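Polyphosphate:AMP phosphotransferase (Meiothermus ruber H328, PDB 5O6M) transfers phosphate from inorganic polyphosphate to nucleotides, converting AMP to ADP and ADP to ATP. Local coordinates at residues Q143-Y146 and R147-R150; A37-N40 and R41-E44. The protein carries 1 engineered substitution. All blocks are in the same frame, centred on the assembly; numbering follows the deposited sequence.

Contact 1: Q143-Y146 and R147-R150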
loop_
_atom_site.group_PDB
_atom_site.type_symbol
_atom_site.label_atom_id
_atom_site.label_comp_id
_atom_site.label_asym_id
_atom_site.label_seq_id
_atom_site.Cartn_x
_atom_site.Cartn_y
_atom_site.Cartn_z
ATOM N N GLN D 143 -25.743 -3.352 11.449
ATOM C CA GLN D 143 -26.500 -2.288 12.098
ATOM C C GLN D 143 -25.580 -1.334 12.849
ATOM O O GLN D 143 -25.873 -0.136 12.945
ATOM C CB GLN D 143 -27.545 -2.889 13.043
ATOM C CG GLN D 143 -28.024 -1.955 14.152
ATOM C CD GLN D 143 -28.840 -0.777 13.635
ATOM O OE1 GLN D 143 -29.223 -0.735 12.465
ATOM N NE2 GLN D 143 -29.108 0.187 14.513
ATOM N N LYS D 144 -24.463 -1.839 13.378
ATOM C CA LYS D 144 -23.533 -0.971 14.086
ATOM C C LYS D 144 -22.757 -0.069 13.140
ATOM O O LYS D 144 -22.111 0.883 13.594
ATOM C CB LYS D 144 -22.556 -1.791 14.926
ATOM C CG LYS D 144 -23.227 -2.813 15.820
ATOM C CD LYS D 144 -22.562 -2.818 17.183
ATOM C CE LYS D 144 -23.013 -3.974 18.046
ATOM N NZ LYS D 144 -22.510 -5.255 17.490
ATOM N N ARG D 145 -22.790 -0.354 11.839
ATOM C CA ARG D 145 -21.934 0.346 10.895
ATOM C C ARG D 145 -22.418 1.753 10.573
ATOM O O ARG D 145 -21.603 2.585 10.168
ATOM C CB ARG D 145 -21.800 -0.484 9.620
ATOM C CG ARG D 145 -21.054 -1.786 9.878
ATOM C CD ARG D 145 -20.956 -2.672 8.656
ATOM N NE ARG D 145 -20.111 -3.831 8.938
ATOM C CZ ARG D 145 -19.794 -4.763 8.045
ATOM N NH1 ARG D 145 -20.254 -4.675 6.804
ATOM N NH2 ARG D 145 -19.016 -5.779 8.394
ATOM N N TYR D 146 -23.706 2.055 10.756
ATOM C CA TYR D 146 -24.156 3.432 10.562
ATOM C C TYR D 146 -23.420 4.364 11.510
ATOM O O TYR D 146 -23.003 5.463 11.125
ATOM C CB TYR D 146 -25.666 3.536 10.779
ATOM C CG TYR D 146 -26.481 2.639 9.876
ATOM C CD1 TYR D 146 -26.538 2.864 8.505
ATOM C CD2 TYR D 146 -27.184 1.556 10.393
ATOM C CE1 TYR D 146 -27.280 2.041 7.680
ATOM C CE2 TYR D 146 -27.927 0.728 9.575
ATOM C CZ TYR D 146 -27.972 0.974 8.220
ATOM O OH TYR D 146 -28.712 0.149 7.405
ATOM N N ARG D 147 -23.233 3.926 12.754
ATOM C CA ARG D 147 -22.468 4.706 13.716
ATOM C C ARG D 147 -21.014 4.835 13.286
ATOM O O ARG D 147 -20.464 5.942 13.241
ATOM C CB ARG D 147 -22.560 4.048 15.092
ATOM C CG ARG D 147 -21.527 4.544 16.076
ATOM C CD ARG D 147 -22.142 5.297 17.221
ATOM N NE ARG D 147 -21.266 5.251 18.385
ATOM C CZ ARG D 147 -21.354 6.078 19.419
ATOM N NH1 ARG D 147 -20.504 5.966 20.430
ATOM N NH2 ARG D 147 -22.283 7.029 19.434
ATOM N N HIS D 148 -20.380 3.706 12.951
ATOM C CA HIS D 148 -19.003 3.718 12.468
ATOM C C HIS D 148 -18.807 4.764 11.380
ATOM O O HIS D 148 -17.823 5.512 11.384
ATOM C CB HIS D 148 -18.630 2.338 11.922
ATOM C CG HIS D 148 -18.813 1.223 12.900
ATOM N ND1 HIS D 148 -18.824 -0.101 12.517
ATOM C CD2 HIS D 148 -18.978 1.230 14.244
ATOM C CE1 HIS D 148 -18.995 -0.862 13.584
ATOM N NE2 HIS D 148 -19.093 -0.080 14.643
ATOM N N ILE D 149 -19.734 4.812 10.424
ATOM C CA ILE D 149 -19.569 5.667 9.254
ATOM C C ILE D 149 -19.725 7.136 9.624
ATOM O O ILE D 149 -18.932 7.984 9.197
ATOM C CB ILE D 149 -20.555 5.245 8.152
ATOM C CG1 ILE D 149 -20.177 3.858 7.627
ATOM C CG2 ILE D 149 -20.603 6.286 7.035
ATOM C CD1 ILE D 149 -21.120 3.311 6.579
ATOM N N ARG D 150 -20.747 7.464 10.418
ATOM C CA ARG D 150 -20.898 8.845 10.872
ATOM C C ARG D 150 -19.628 9.335 11.552
ATOM O O ARG D 150 -19.179 10.461 11.312
ATOM C CB ARG D 150 -22.090 8.975 11.822
ATOM C CG ARG D 150 -23.449 8.981 11.140
ATOM C CD ARG D 150 -24.540 9.397 12.121
ATOM N NE ARG D 150 -24.566 8.539 13.299
ATOM C CZ ARG D 150 -25.317 7.448 13.412
ATOM N NH1 ARG D 150 -26.112 7.075 12.415
ATOM N NH2 ARG D 150 -25.275 6.729 14.526
#

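Contact 2: A37-N40 and R41-E44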
loop_
_atom_site.group_PDB
_atom_site.type_symbol
_atom_site.label_atom_id
_atom_site.label_comp_id
_atom_site.label_asym_id
_atom_site.label_seq_id
_atom_site.Cartn_x
_atom_site.Cartn_y
_atom_site.Cartn_z
ATOM N N ALA D 37 -21.623 23.224 -19.645
ATOM C CA ALA D 37 -20.327 23.611 -20.193
ATOM C C ALA D 37 -19.707 24.754 -19.399
ATOM O O ALA D 37 -18.490 24.780 -19.182
ATOM C CB ALA D 37 -20.474 23.998 -21.665
ATOM N N VAL D 38 -20.526 25.715 -18.964
ATOM C CA VAL D 38 -20.016 26.821 -18.159
ATOM C C VAL D 38 -19.516 26.318 -16.808
ATOM O O VAL D 38 -18.448 26.723 -16.333
ATOM C CB VAL D 38 -21.098 27.906 -17.999
ATOM C CG1 VAL D 38 -20.648 28.966 -17.005
ATOM C CG2 VAL D 38 -21.427 28.528 -19.347
ATOM N N LEU D 39 -20.286 25.442 -16.162
ATOM C CA LEU D 39 -19.870 24.901 -14.873
ATOM C C LEU D 39 -18.621 24.043 -15.023
ATOM O O LEU D 39 -17.733 24.072 -14.163
ATOM C CB LEU D 39 -21.006 24.088 -14.252
ATOM C CG LEU D 39 -22.189 24.867 -13.680
ATOM C CD1 LEU D 39 -23.365 23.929 -13.426
ATOM C CD2 LEU D 39 -21.791 25.596 -12.405
ATOM N N ASN D 40 -18.536 23.282 -16.117
ATOM C CA ASN D 40 -17.380 22.423 -16.344
ATOM C C ASN D 40 -16.085 23.225 -16.353
ATOM O O ASN D 40 -15.086 22.809 -15.755
ATOM C CB ASN D 40 -17.548 21.662 -17.658
ATOM C CG ASN D 40 -16.446 20.646 -17.887
ATOM O OD1 ASN D 40 -15.498 20.907 -18.629
ATOM N ND2 ASN D 40 -16.560 19.485 -17.247
ATOM N N ARG D 41 -16.081 24.382 -17.017
ATOM C CA ARG D 41 -14.842 25.142 -17.137
ATOM C C ARG D 41 -14.437 25.758 -15.803
ATOM O O ARG D 41 -13.249 25.782 -15.461
ATOM C CB ARG D 41 -14.984 26.208 -18.221
ATOM C CG ARG D 41 -15.175 25.607 -19.604
ATOM C CD ARG D 41 -15.363 26.665 -20.677
ATOM N NE ARG D 41 -15.638 26.054 -21.975
ATOM C CZ ARG D 41 -15.956 26.732 -23.073
ATOM N NH1 ARG D 41 -16.040 28.055 -23.036
ATOM N NH2 ARG D 41 -16.191 26.088 -24.209
ATOM N N ARG D 42 -15.402 26.261 -15.029
ATOM C CA ARG D 42 -15.075 26.693 -13.675
ATOM C C ARG D 42 -14.521 25.532 -12.858
ATOM O O ARG D 42 -13.556 25.696 -12.104
ATOM C CB ARG D 42 -16.298 27.297 -12.986
ATOM C CG ARG D 42 -16.807 28.594 -13.592
ATOM C CD ARG D 42 -17.609 29.356 -12.552
ATOM N NE ARG D 42 -18.934 28.784 -12.346
ATOM C CZ ARG D 42 -19.593 28.834 -11.193
ATOM N NH1 ARG D 42 -20.796 28.287 -11.090
ATOM N NH2 ARG D 42 -19.040 29.419 -10.137
ATOM N N LEU D 43 -15.131 24.351 -12.988
ATOM C CA LEU D 43 -14.624 23.170 -12.299
ATOM C C LEU D 43 -13.157 22.936 -12.637
ATOM O O LEU D 43 -12.325 22.742 -11.744
ATOM C CB LEU D 43 -15.470 21.951 -12.672
ATOM C CG LEU D 43 -15.013 20.600 -12.127
ATOM C CD1 LEU D 43 -14.979 20.629 -10.615
ATOM C CD2 LEU D 43 -15.938 19.497 -12.623
ATOM N N GLU D 44 -12.823 22.961 -13.930
ATOM C CA GLU D 44 -11.431 22.799 -14.338
ATOM C C GLU D 44 -10.542 23.813 -13.631
ATOM O O GLU D 44 -9.504 23.463 -13.062
ATOM C CB GLU D 44 -11.299 22.947 -15.858
ATOM C CG GLU D 44 -11.924 21.821 -16.672
ATOM C CD GLU D 44 -11.845 22.067 -18.175
ATOM O OE1 GLU D 44 -12.471 21.296 -18.938
ATOM O OE2 GLU D 44 -11.158 23.027 -18.594
#

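Contact 1: Q143-Y146 and R147-R150
The carbonyl of Lys144 faces the His148 imidazole, its O lying 3.2 Å above the ring plane of His148 and over the ring's centre. The same oxygen accepts two weak backbone bonds at 3.4 Å, from Arg147 N and His148 N; the His148 N-H points almost straight at it (170°), the Arg147 N-H does not. The next two carbonyls are held more firmly: Ile149 N reaches Arg145 O at 2.9 Å, and Arg150 N reaches Tyr146 O at 3.1 Å. His148 CG is anti to its carbonyl carbon (chi1 -56°), which swings the ring back over the preceding turn, where its ND1 lies 3.8 Å from Arg145 CG. Arg145 passes the ring with this CG, its chain extended as far as NE, and the guanidinium is turned 42° from the imidazole plane. The bent Arg150 side chain brings one guanidinium face over Tyr146 O, 3.7 Å from NH1. Neither imidazole nitrogen is spent on the Lys144 carbonyl: ND1 pairs with the Tyr103 hydroxyl and NE2 with Asp158 of the second subunit. Replacing His148 by an alanine would probably uncover that carbonyl and leave both partners without their shared mate. Arg145 NH1 hydrogen-bonds Asp127 O, while salt bridges join Arg145 NH2 to Glu159 of the second subunit, Arg147 NH1 to Glu151 of the second subunit and Arg150 NH1 to Glu216. The pattern is that of i to i+4 bonds, with a weak i to i+3 bond at the first carbonyl, near the start of helix 145-158, at a subunit interface and close to the ATP pocket.

Contact 2: A37-N40 and R41-E44
Four successive i to i+4 bonds tie 37-40 to 41-44, as in the regular alpha-helix of which both are part. Arg41 N donates to Ala37 O at 3.3 Å, and Arg42 N makes a weak bond to Val38 O. The following pair is shorter: Leu43 N to Leu39 O and Glu44 N to Asn40 O both measure 2.9 Å, with N-H...O angles near 160°. Among the side chains, Leu39 CD2 comes within 3.2 Å of Arg42 NH1, methyl against guanidinium; a bend at chi3 (-76°) turns the arginine's end back toward the leucine, and its NH2 forms a salt bridge with Glu248. Asn40 and Glu44 meet one turn apart, with Asn40 OD1 3.1 Å from Glu44 OE1. Both atoms are acceptors in the model and no hydrogen bond joins them, so at this distance they would probably repel if the carboxylate is charged; the amide and carboxylate planes stand 82° apart. The amide's other end is accounted for, since Asn40 ND2 donates to Asp79 O. Arg41 keeps an extended chain that runs back along the helix, its CG 3.4 Å from Ala37 O. Within the chain, Leu39, Arg42 and Leu43 form the face turned to helix 232-249, resting on Trp237, Val244, Leu243 and Leu247, while the Asn40 side reaches Asp79, just beyond helix 70-77 and ahead of strand 86-90.

How the contacts relate
Contact 2 comes first along the chain, in helix 29-53, and contact 1 follows about a hundred residues later in helix 145-158. Their centres lie 35 Å apart, on opposite sides of the chain's centre, and their nearest atoms are about 23 Å apart, so neither touches the other. Both belong to the PPK2 domain, and each helix precedes a strand of the five-stranded parallel sheet: helix 29-53 leads into strand 57-64, the middle strand, and helix 145-158 leads into its neighbour 161-169. The environments differ. The 37-44 turn packs within its own subunit, whereas the 143-150 turn faces a second subunit and lies near bound ATP.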